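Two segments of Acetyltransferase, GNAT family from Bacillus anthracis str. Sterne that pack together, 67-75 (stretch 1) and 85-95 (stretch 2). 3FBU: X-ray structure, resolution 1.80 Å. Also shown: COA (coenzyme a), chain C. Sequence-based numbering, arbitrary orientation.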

# COMPACT_ATOMS: atom_id res chain seq x y z
N ASN A 67 -15.73 6.83 19.67
CA ASN A 67 -14.88 6.69 20.85
C ASN A 67 -13.97 5.44 20.80
O ASN A 67 -13.93 4.63 21.74
CB ASN A 67 -15.74 6.68 22.11
CG ASN A 67 -14.92 6.90 23.36
OD1 ASN A 67 -13.81 7.44 23.29
ND2 ASN A 67 -15.45 6.48 24.50
N ILE A 68 -13.25 5.30 19.69
CA ILE A 68 -12.38 4.16 19.42
C ILE A 68 -10.95 4.69 19.31
O ILE A 68 -10.73 5.68 18.62
CB ILE A 68 -12.76 3.52 18.07
CG1 ILE A 68 -14.09 2.76 18.18
CG2 ILE A 68 -11.69 2.55 17.54
CD1 ILE A 68 -14.53 2.20 16.84
N LEU A 69 -10.01 4.04 20.00
CA LEU A 69 -8.56 4.36 19.87
C LEU A 69 -8.05 3.64 18.62
O LEU A 69 -8.05 2.42 18.55
CB LEU A 69 -7.79 3.91 21.11
CG LEU A 69 -6.30 4.24 21.28
CD1 LEU A 69 -5.87 4.21 22.74
CD2 LEU A 69 -5.46 3.27 20.47
N VAL A 70 -7.61 4.42 17.64
CA VAL A 70 -7.22 3.89 16.36
C VAL A 70 -5.71 3.95 16.14
O VAL A 70 -5.21 3.40 15.16
CB VAL A 70 -7.97 4.63 15.23
CG1 VAL A 70 -9.49 4.38 15.39
CG2 VAL A 70 -7.66 6.14 15.20
N GLY A 71 -4.99 4.61 17.03
CA GLY A 71 -3.54 4.68 16.90
C GLY A 71 -2.95 5.66 17.87
O GLY A 71 -3.61 6.13 18.79
N HIS A 72 -1.66 5.93 17.71
CA HIS A 72 -1.03 6.98 18.48
C HIS A 72 -0.05 7.82 17.64
O HIS A 72 0.50 7.38 16.61
CB HIS A 72 -0.38 6.42 19.77
CG HIS A 72 0.85 5.58 19.55
ND1 HIS A 72 0.80 4.20 19.48
CD2 HIS A 72 2.16 5.92 19.43
CE1 HIS A 72 2.02 3.72 19.30
NE2 HIS A 72 2.87 4.74 19.26
N ILE A 73 0.10 9.06 18.09
CA ILE A 73 1.08 10.00 17.56
C ILE A 73 2.29 10.03 18.49
O ILE A 73 2.15 10.13 19.73
CB ILE A 73 0.46 11.43 17.44
CG1 ILE A 73 -0.54 11.50 16.27
CG2 ILE A 73 1.56 12.49 17.33
CD1 ILE A 73 0.06 11.42 14.86
N VAL A 74 3.46 9.96 17.86
CA VAL A 74 4.73 10.14 18.52
C VAL A 74 5.08 11.63 18.39
O VAL A 74 5.07 12.17 17.29
CB VAL A 74 5.82 9.27 17.88
CG1 VAL A 74 7.11 9.34 18.66
CG2 VAL A 74 5.36 7.79 17.76
N PHE A 75 5.35 12.29 19.51
CA PHE A 75 5.71 13.73 19.47
C PHE A 75 6.57 14.10 20.69
O PHE A 75 6.09 14.09 21.81
CB PHE A 75 4.46 14.58 19.37
CG PHE A 75 4.71 16.01 18.96
CD1 PHE A 75 5.34 16.31 17.77
CD2 PHE A 75 4.30 17.04 19.78
CE1 PHE A 75 5.54 17.62 17.38
CE2 PHE A 75 4.50 18.37 19.38
CZ PHE A 75 5.13 18.64 18.19
N GLU A 85 10.40 15.90 17.03
CA GLU A 85 10.23 14.81 16.09
C GLU A 85 8.81 14.26 16.22
O GLU A 85 8.25 14.16 17.36
CB GLU A 85 11.25 13.71 16.37
CG GLU A 85 11.05 12.46 15.55
CD GLU A 85 12.10 11.38 15.75
OE1 GLU A 85 12.95 11.48 16.69
OE2 GLU A 85 12.06 10.41 14.96
N ILE A 86 8.21 13.93 15.08
CA ILE A 86 6.84 13.40 14.99
C ILE A 86 6.88 12.04 14.28
O ILE A 86 7.72 11.79 13.41
CB ILE A 86 5.88 14.41 14.27
CG1 ILE A 86 4.37 14.04 14.43
CG2 ILE A 86 6.27 14.56 12.78
CD1 ILE A 86 3.40 15.19 13.99
N GLY A 87 5.90 11.20 14.64
CA GLY A 87 5.71 9.89 14.07
C GLY A 87 4.31 9.41 14.40
O GLY A 87 3.52 10.14 15.02
N TRP A 88 4.03 8.16 14.04
CA TRP A 88 2.65 7.67 14.06
C TRP A 88 2.66 6.16 13.94
O TRP A 88 3.44 5.62 13.18
CB TRP A 88 1.87 8.27 12.87
CG TRP A 88 2.73 8.55 11.67
CD1 TRP A 88 3.24 7.66 10.78
CD2 TRP A 88 3.21 9.83 11.28
NE1 TRP A 88 4.01 8.32 9.83
CE2 TRP A 88 4.00 9.65 10.11
CE3 TRP A 88 3.05 11.12 11.79
CZ2 TRP A 88 4.64 10.70 9.48
CZ3 TRP A 88 3.68 12.15 11.17
CH2 TRP A 88 4.45 11.95 10.02
N VAL A 89 1.77 5.49 14.69
CA VAL A 89 1.55 4.06 14.57
C VAL A 89 0.04 3.83 14.74
O VAL A 89 -0.54 4.26 15.75
CB VAL A 89 2.30 3.25 15.66
CG1 VAL A 89 2.12 1.73 15.43
CG2 VAL A 89 3.84 3.68 15.75
N PHE A 90 -0.57 3.19 13.75
CA PHE A 90 -2.02 3.07 13.68
C PHE A 90 -2.43 1.62 13.51
O PHE A 90 -1.63 0.76 13.13
CB PHE A 90 -2.60 3.95 12.54
CG PHE A 90 -2.80 5.38 12.94
CD1 PHE A 90 -1.71 6.20 13.17
CD2 PHE A 90 -4.05 5.90 13.10
CE1 PHE A 90 -1.88 7.48 13.57
CE2 PHE A 90 -4.22 7.19 13.47
CZ PHE A 90 -3.14 7.99 13.71
N ASN A 91 -3.68 1.37 13.86
CA ASN A 91 -4.33 0.08 13.75
C ASN A 91 -4.72 -0.13 12.30
O ASN A 91 -5.46 0.70 11.74
CB ASN A 91 -5.57 0.07 14.66
CG ASN A 91 -6.26 -1.29 14.72
OD1 ASN A 91 -6.36 -2.01 13.73
ND2 ASN A 91 -6.75 -1.64 15.91
N PRO A 92 -4.26 -1.23 11.69
CA PRO A 92 -4.54 -1.53 10.28
C PRO A 92 -6.03 -1.57 9.93
O PRO A 92 -6.38 -1.34 8.78
CB PRO A 92 -3.93 -2.91 10.05
CG PRO A 92 -3.14 -3.25 11.23
CD PRO A 92 -3.40 -2.25 12.33
N LYS A 93 -6.90 -1.85 10.90
CA LYS A 93 -8.34 -1.77 10.63
C LYS A 93 -8.75 -0.39 10.15
O LYS A 93 -9.79 -0.24 9.50
CB LYS A 93 -9.18 -2.08 11.86
CG LYS A 93 -9.07 -3.49 12.30
CD LYS A 93 -9.76 -3.66 13.63
CE LYS A 93 -9.54 -5.05 14.19
NZ LYS A 93 -10.00 -6.12 13.26
N TYR A 94 -7.95 0.62 10.47
CA TYR A 94 -8.33 2.00 10.18
C TYR A 94 -7.41 2.72 9.19
O TYR A 94 -7.50 3.92 9.02
CB TYR A 94 -8.45 2.78 11.49
CG TYR A 94 -9.44 2.12 12.42
CD1 TYR A 94 -10.81 2.39 12.31
CD2 TYR A 94 -9.03 1.19 13.37
CE1 TYR A 94 -11.73 1.77 13.15
CE2 TYR A 94 -9.96 0.56 14.20
CZ TYR A 94 -11.30 0.86 14.08
OH TYR A 94 -12.22 0.25 14.90
N PHE A 95 -6.57 1.96 8.50
CA PHE A 95 -5.67 2.53 7.49
C PHE A 95 -6.41 3.12 6.29
O PHE A 95 -7.55 2.73 5.96
CB PHE A 95 -4.71 1.45 6.93
CG PHE A 95 -3.61 1.04 7.87
CD1 PHE A 95 -3.38 1.68 9.08
CD2 PHE A 95 -2.75 0.01 7.50
CE1 PHE A 95 -2.34 1.27 9.91
CE2 PHE A 95 -1.71 -0.39 8.33
CZ PHE A 95 -1.51 0.25 9.54
N1A COA C . 1.77 2.36 -1.60
C2A COA C . 1.62 3.68 -1.92
N3A COA C . 0.83 4.49 -1.15
C4A COA C . 0.21 3.96 -0.06
C5A COA C . 0.36 2.63 0.29
C6A COA C . 1.17 1.81 -0.49
N6A COA C . 1.37 0.53 -0.18
N7A COA C . -0.36 2.41 1.39
C8A COA C . -0.97 3.55 1.76
N9A COA C . -0.63 4.53 0.86
C1B COA C . -0.92 5.96 0.90
C2B COA C . -2.41 6.28 0.96
O2B COA C . -3.01 6.26 -0.33
C3B COA C . -2.35 7.66 1.58
O3B COA C . -2.07 8.64 0.59
P3B COA C . -3.22 9.46 -0.21
O7A COA C . -2.62 10.64 -0.92
O8A COA C . -3.88 8.50 -1.16
O9A COA C . -4.20 9.95 0.84
C4B COA C . -1.17 7.57 2.56
O4B COA C . -0.35 6.54 2.07
C5B COA C . -1.60 7.21 3.98
O5B COA C . -2.29 8.33 4.50
P1A COA C . -3.27 8.17 5.75
O1A COA C . -4.56 7.52 5.28
O2A COA C . -3.47 9.49 6.39
O3A COA C . -2.41 7.22 6.72
P2A COA C . -2.97 6.01 7.62
O4A COA C . -4.09 6.52 8.49
O5A COA C . -3.32 4.83 6.70
O6A COA C . -1.65 5.66 8.48
CBP COA C . 0.59 4.92 8.87
CCP COA C . -0.34 5.69 7.93
CDP COA C . 0.40 5.57 10.26
CEP COA C . 1.98 5.14 8.28
CAP COA C . 0.20 3.42 8.88
OAP COA C . 0.45 2.81 7.63
C9P COA C . 0.98 2.62 9.89
O9P COA C . 0.63 2.67 11.22
N8P COA C . 2.07 1.95 9.51
C7P COA C . 2.75 1.03 10.42
C6P COA C . 3.59 1.73 11.47
C5P COA C . 4.69 2.57 10.84
O5P COA C . 5.50 2.11 10.01
N4P COA C . 4.77 3.81 11.27
C3P COA C . 5.69 4.78 10.67
C2P COA C . 7.11 4.70 11.18
S1P COA C . 8.12 6.06 10.53
O HOH W 1 -6.51 0.22 18.31

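The two stretches form an antiparallel β-ladder held by backbone hydrogen bonds, extended past the end of the second strand by an aromatic side chain that packs on the first. The strand axes come within 4.3 Å and their N-to-C directions differ by 165°, close to ideal antiparallel, and the contact buries 717 Å² in all.

The register follows from the hydrogen bonds. His72 and Val89 form a reciprocal pair, with His72 N donating to Val89 O at 2.8 Å and Val89 N donating to His72 O at 3.0 Å, both with N-H...O angles of 166°. Two residues along, Val74 N to Gly87 O (2.8 Å) and Gly87 N to Val74 O (2.9 Å) repeat the pattern, though angles of 157° and 146° make these bonds less linear. Asn91 N to Val70 O, at 2.9 Å and 172°, adds a fifth bond where the second strand has ended. Between the bonded pairs lie the non-hydrogen-bonded pairs Gly71 with Phe90, Ile73 with Trp88 and Phe75 with Ile86. Here α-carbons approach carbonyls across the ladder: Ile86 CA lies 3.2 Å from Val74 O, and Phe75 CA lies 3.3 Å from Glu85 O, with angles at the hydrogen of 147° and 154°.

The closest pairing of α-carbons is Gly71 CA to Phe90 CA, 3.9 Å. The absence of a side chain at Gly71 permits it: an ideal CB there would fall 2.6 Å from Phe90 CG and 2.7 Å from Val89 O, both clashes. The Phe90 ring instead covers the glycine, whose CA sits 4.1 Å from the centroid of the Phe90 ring and 15° off its normal, a CH-π contact over the face.

Ile73, Phe75, Ile86, Trp88 and Phe90 direct their side chains to one face of the sheet. Ile73 CD1 meets Trp88 CB at 4.1 Å and lies at the edge of the indole, while Phe75 CD1 approaches Ile86 CB at 4.0 Å, again at the ring edge. His72, Val74 and Val89 occupy the opposite face, where the imidazole CE1 of His72 reaches 3.7 Å from Val89 CB.

Beyond the strand, Tyr94 turns back toward stretch 1. The turn is supported by Tyr94 N donating to Asn91 O at 2.8 Å and by Lys93 N donating to the side-chain Asn91 OD1 at 2.9 Å. Val70 CG1 lies 3.7 Å from the centroid of the Tyr94 ring, only 10° off the normal, so the methyl sits almost squarely over the ring; Ile68 CG2 adds an apolar contact to Tyr94 CZ at 3.9 Å. A water also links the stretches, donating to Leu69 O at 2.7 Å and accepting from Asn91 ND2 at 3.0 Å.

Coenzyme A uses backbone groups of the second strand that the ladder leaves free: its N4P donates to Trp88 O at 2.9 Å, and Phe90 N donates to its O9P at 2.8 Å.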